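Local coordinates for protein PorB (Corynebacterium glutamicum, PDB 2VQG) that probably forms or contributes to an anion-specific, alpha-helical porin channel in the cell envelope, and carries zinc ions in the crystal, at residues Pro15-Val20 and Ala78-Leu83; Ala32-Glu37 and Ala45-Ala50. All blocks are in the same frame, centred on the assembly; numbering follows the deposited sequence.

Contact 1. Residues Pro15-Val20 and Ala78-Leu83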
# COMPACT_ATOMS: atom_id res chain seq x y z
N PRO A 15 -6.35 15.52 9.77
CA PRO A 15 -5.50 14.76 10.70
C PRO A 15 -5.11 13.42 10.08
O PRO A 15 -4.15 12.78 10.53
CB PRO A 15 -6.42 14.52 11.91
CG PRO A 15 -7.51 15.52 11.79
CD PRO A 15 -7.69 15.81 10.34
N GLN A 16 -5.84 13.00 9.06
CA GLN A 16 -5.53 11.76 8.38
C GLN A 16 -4.14 11.76 7.76
O GLN A 16 -3.61 10.68 7.49
CB GLN A 16 -6.60 11.39 7.34
CG GLN A 16 -7.10 12.53 6.46
CD GLN A 16 -8.28 12.15 5.58
OE1 GLN A 16 -8.87 11.07 5.74
NE2 GLN A 16 -8.65 13.03 4.65
N TYR A 17 -3.53 12.93 7.53
CA TYR A 17 -2.16 12.92 6.99
C TYR A 17 -1.12 13.60 7.88
O TYR A 17 -0.09 14.06 7.40
CB TYR A 17 -2.11 13.45 5.54
CG TYR A 17 -2.85 12.54 4.56
CD1 TYR A 17 -2.36 11.27 4.25
CD2 TYR A 17 -4.04 12.96 3.96
CE1 TYR A 17 -3.04 10.42 3.35
CE2 TYR A 17 -4.73 12.11 3.05
CZ TYR A 17 -4.23 10.86 2.76
OH TYR A 17 -4.89 10.02 1.87
N ASN A 18 -1.39 13.68 9.18
CA ASN A 18 -0.39 14.20 10.11
C ASN A 18 0.66 13.11 10.39
O ASN A 18 0.51 11.96 9.94
CB ASN A 18 -1.01 14.75 11.39
CG ASN A 18 -1.72 13.68 12.23
OD1 ASN A 18 -1.23 12.57 12.36
ND2 ASN A 18 -2.86 14.03 12.80
N TRP A 19 1.72 13.46 11.10
CA TRP A 19 2.85 12.54 11.25
C TRP A 19 2.47 11.32 12.06
O TRP A 19 3.10 10.28 11.94
CB TRP A 19 4.03 13.27 11.90
CG TRP A 19 3.82 13.69 13.36
CD1 TRP A 19 3.33 14.88 13.82
CD2 TRP A 19 4.17 12.92 14.49
NE1 TRP A 19 3.36 14.90 15.21
CE2 TRP A 19 3.85 13.69 15.64
CE3 TRP A 19 4.68 11.62 14.66
CZ2 TRP A 19 4.06 13.22 16.95
CZ3 TRP A 19 4.90 11.14 15.98
CH2 TRP A 19 4.58 11.94 17.10
N VAL A 20 1.45 11.47 12.91
CA VAL A 20 1.01 10.32 13.76
C VAL A 20 0.30 9.33 12.86
O VAL A 20 0.64 8.15 12.88
CB VAL A 20 0.17 10.77 14.94
CG1 VAL A 20 -0.38 9.55 15.77
CG2 VAL A 20 1.02 11.65 15.84
N ALA A 78 0.37 6.05 1.18
CA ALA A 78 1.77 6.02 1.60
C ALA A 78 2.61 7.10 0.92
O ALA A 78 3.45 7.74 1.56
CB ALA A 78 2.36 4.68 1.34
N GLN A 79 2.38 7.33 -0.37
CA GLN A 79 3.13 8.37 -1.09
C GLN A 79 2.81 9.74 -0.53
O GLN A 79 3.71 10.56 -0.30
CB GLN A 79 2.86 8.31 -2.59
CG GLN A 79 3.72 9.29 -3.37
CD GLN A 79 3.39 9.32 -4.84
OE1 GLN A 79 3.04 8.29 -5.43
NE2 GLN A 79 3.51 10.50 -5.46
N THR A 80 1.52 9.98 -0.27
CA THR A 80 1.07 11.24 0.33
C THR A 80 1.76 11.45 1.67
O THR A 80 2.18 12.58 1.99
CB THR A 80 -0.47 11.28 0.46
OG1 THR A 80 -1.05 11.09 -0.84
CG2 THR A 80 -0.92 12.64 0.98
N CYS A 81 1.93 10.36 2.41
CA CYS A 81 2.62 10.37 3.70
C CYS A 81 4.15 10.47 3.60
O CYS A 81 4.84 10.44 4.62
CB CYS A 81 2.24 9.10 4.53
SG CYS A 81 0.69 9.23 5.39
N GLY A 82 4.65 10.56 2.36
CA GLY A 82 6.09 10.68 2.06
C GLY A 82 6.90 9.41 2.25
O GLY A 82 8.12 9.48 2.44
N LEU A 83 6.23 8.25 2.17
CA LEU A 83 6.84 6.96 2.46
C LEU A 83 7.44 6.25 1.24
O LEU A 83 8.30 5.37 1.38
CB LEU A 83 5.80 6.04 3.14
CG LEU A 83 5.08 6.62 4.36
CD1 LEU A 83 4.11 5.62 5.00
CD2 LEU A 83 6.09 7.15 5.41
O HOH W 1 -3.45 9.77 -0.82
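Beside the disulfide that ties helix 19-31 to the end of helix 61-80, the ring of Tyr-17 packs against Thr-80 and Cys-81. The ring is approached from two directions. Over one face sits the methyl CG2 of Thr-80, 3.9 Å from the centroid of the Tyr-17 ring and only 13° off its normal, a CH-pi contact close to the ring centre. At the edge, in the ring plane, lies the sulfur of Cys-81, with SG 3.8 Å from CD1 of Tyr-17, a sulfur-aromatic contact. The threonine can serve two purposes because its branches diverge: CG2, anti to the backbone N, covers the tyrosine, while OG1 (chi1 -57°) turns back along the helix and is hydrogen-bonded to the carbonyl oxygen of Asp-76. The same hydroxyl also meets a water, 2.7 Å from Thr-80 OG1 and 3.1 Å from Tyr-17 OH, which bridges the polar ends of the two side chains.

Both segments are helix termini held by standard capping motifs. Asn-18 is the N-cap of helix 19-31; its OD1 accepts a weak bond from Val-20 N at 2.9 Å and a further one from Ala-21 N. Helix 61-80 finishes in a Schellman motif, where Gly-82, with positive phi, donates from N to Gln-79 O (2.8 Å) and Leu-83 N reaches Ala-78 O (2.9 Å). Cys-81, in the turn between, is bonded to Cys-22 in the first turn of helix 19-31.

Contact 2. Residues Ala32-Glu37 and Ala45-Ala50. With ZN (zinc ion), chain O; ZN (zinc ion), chain K.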
# COMPACT_ATOMS: atom_id res chain seq x y z
N ALA A 32 4.14 -5.45 8.16
CA ALA A 32 3.49 -6.33 7.20
C ALA A 32 4.45 -6.84 6.12
O ALA A 32 4.08 -7.71 5.30
CB ALA A 32 2.30 -5.61 6.55
N GLY A 33 5.67 -6.31 6.11
CA GLY A 33 6.71 -6.75 5.17
C GLY A 33 6.55 -6.25 3.74
O GLY A 33 7.07 -6.87 2.82
N VAL A 34 5.83 -5.14 3.56
CA VAL A 34 5.56 -4.61 2.21
C VAL A 34 6.30 -3.30 1.90
O VAL A 34 6.58 -3.00 0.73
CB VAL A 34 4.04 -4.43 1.91
CG1 VAL A 34 3.30 -5.78 1.90
CG2 VAL A 34 3.35 -3.45 2.90
N LEU A 35 6.63 -2.53 2.93
CA LEU A 35 7.34 -1.27 2.72
C LEU A 35 8.83 -1.42 2.91
O LEU A 35 9.26 -2.01 3.92
CB LEU A 35 6.81 -0.19 3.68
CG LEU A 35 7.42 1.21 3.63
CD1 LEU A 35 7.15 1.89 2.30
CD2 LEU A 35 6.81 2.02 4.76
N GLU A 36 9.59 -0.88 1.95
CA GLU A 36 11.04 -0.79 2.04
C GLU A 36 11.62 0.52 1.47
O GLU A 36 10.89 1.40 1.01
CB GLU A 36 11.70 -1.98 1.36
CG GLU A 36 11.57 -2.00 -0.15
CD GLU A 36 11.95 -3.34 -0.71
OE1 GLU A 36 11.81 -4.35 0.04
OE2 GLU A 36 12.39 -3.41 -1.89
N GLU A 37 12.96 0.59 1.48
CA GLU A 37 13.72 1.77 1.18
C GLU A 37 13.86 2.03 -0.32
O GLU A 37 14.06 1.09 -1.11
CB GLU A 37 15.10 1.62 1.81
CG GLU A 37 15.87 2.91 1.94
CD GLU A 37 15.12 3.92 2.76
OE1 GLU A 37 14.45 3.51 3.74
OE2 GLU A 37 15.18 5.12 2.42
N ALA A 45 2.64 -0.92 -4.13
CA ALA A 45 1.32 -1.42 -4.51
C ALA A 45 1.41 -2.90 -4.87
O ALA A 45 0.57 -3.69 -4.48
CB ALA A 45 0.75 -0.62 -5.67
N GLU A 46 2.46 -3.25 -5.62
CA GLU A 46 2.66 -4.65 -6.03
C GLU A 46 2.93 -5.55 -4.86
O GLU A 46 2.44 -6.69 -4.81
CB GLU A 46 3.80 -4.76 -7.03
CG GLU A 46 3.45 -4.14 -8.34
CD GLU A 46 4.48 -4.41 -9.41
OE1 GLU A 46 5.68 -4.59 -9.09
OE2 GLU A 46 4.06 -4.41 -10.58
N ALA A 47 3.71 -5.05 -3.91
CA ALA A 47 4.02 -5.82 -2.72
C ALA A 47 2.78 -6.04 -1.86
O ALA A 47 2.58 -7.16 -1.34
CB ALA A 47 5.15 -5.16 -1.93
N ILE A 48 1.95 -5.00 -1.70
CA ILE A 48 0.69 -5.15 -0.96
C ILE A 48 -0.22 -6.18 -1.65
O ILE A 48 -0.74 -7.12 -1.01
CB ILE A 48 -0.05 -3.79 -0.82
CG1 ILE A 48 0.78 -2.83 0.06
CG2 ILE A 48 -1.48 -4.01 -0.21
CD1 ILE A 48 0.28 -1.37 0.03
N ALA A 49 -0.38 -6.04 -2.96
CA ALA A 49 -1.23 -6.97 -3.72
C ALA A 49 -0.76 -8.43 -3.57
O ALA A 49 -1.57 -9.34 -3.42
CB ALA A 49 -1.25 -6.57 -5.24
N ALA A 50 0.55 -8.64 -3.64
CA ALA A 50 1.10 -9.98 -3.52
C ALA A 50 0.71 -10.60 -2.17
O ALA A 50 0.31 -11.77 -2.11
CB ALA A 50 2.58 -9.96 -3.69
ZN ZN O . 12.21 -5.77 -1.60
ZN ZN K . 13.80 6.27 3.76
O HOH W 2 13.65 -5.46 -3.56
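Val-34 faces Ala-47 and Ile-48 of helix 41-52, and its two methyl groups divide the helix surface between them. CG1 lies against the backbone, 3.6 Å from the carbonyl oxygen of Ala-47, whereas CG2 of Val-34 meets CG1 of Ile-48 at 3.9 Å. The branch positions follow from chi1 of -64°, which sets CG1 anti to the carbonyl carbon and CG2 between the backbone N and that carbon. Against Ile-48 the valine side chain stands at about a right angle. The two beta carbons meet side by side, Val-34 CB 4.1 Å from Ala-47 CB. The small alanine lets the backbones draw near, with CA of Val-34 5.3 Å from CA of Ala-47. The alanine methyl also rests near the carbonyl oxygen of Val-34, which is satisfied by the side-chain amide of Gln-39. Ile-48 continues inward onto Ala-71 and Leu-74 of helix 61-80.

Farther along the connection the side chains turn from packing to metal binding. Glu-36 grips one zinc ion with both carboxylate oxygens, OE1 at 2.2 Å and OE2 at 2.4 Å; a water and two atoms from outside the two segments also bind this ion. Glu-37 holds a second zinc ion more lopsidedly: OE2 is bonded at 2.2 Å, while OE1 stays at 2.8 Å. A bend at chi2 (58°) folds the Glu-37 carboxylate back from a fully extended course.

Beyond helix 19-31 the chain leaves helical geometry at Gly-33, with positive phi, in a Schellman motif, and Val-34, the residue that follows, packs back on Leu-29 in the last turn of that helix. This hydrophobic pairing across the end is characteristic of the Schellman motif, here opening the helix-loop-helix connection to helix 41-52.

The two contacts sit at opposite ends of helix 19-31, contact 1 at its capped start and contact 2 just past its finish, with their centres about 17 Å apart. They meet where Leu-83 O of contact 1 lies 3.8 Å from Leu-35 CD1 of contact 2, and both leucines also touch Glu-26 of the helix that spans them. Contact 1 contributes Trp-19 and Val-20 to the detergent pocket completed by Gly-23 and Ile-24, while contact 2 carries zinc ligands. Zinc lies near contact 1 as well, about 9 Å from the side chain of Cys-81. Contact 1 joins the approach to helix 19-31 to the end of helix 61-80; contact 2 sets the following loop against helix 41-52.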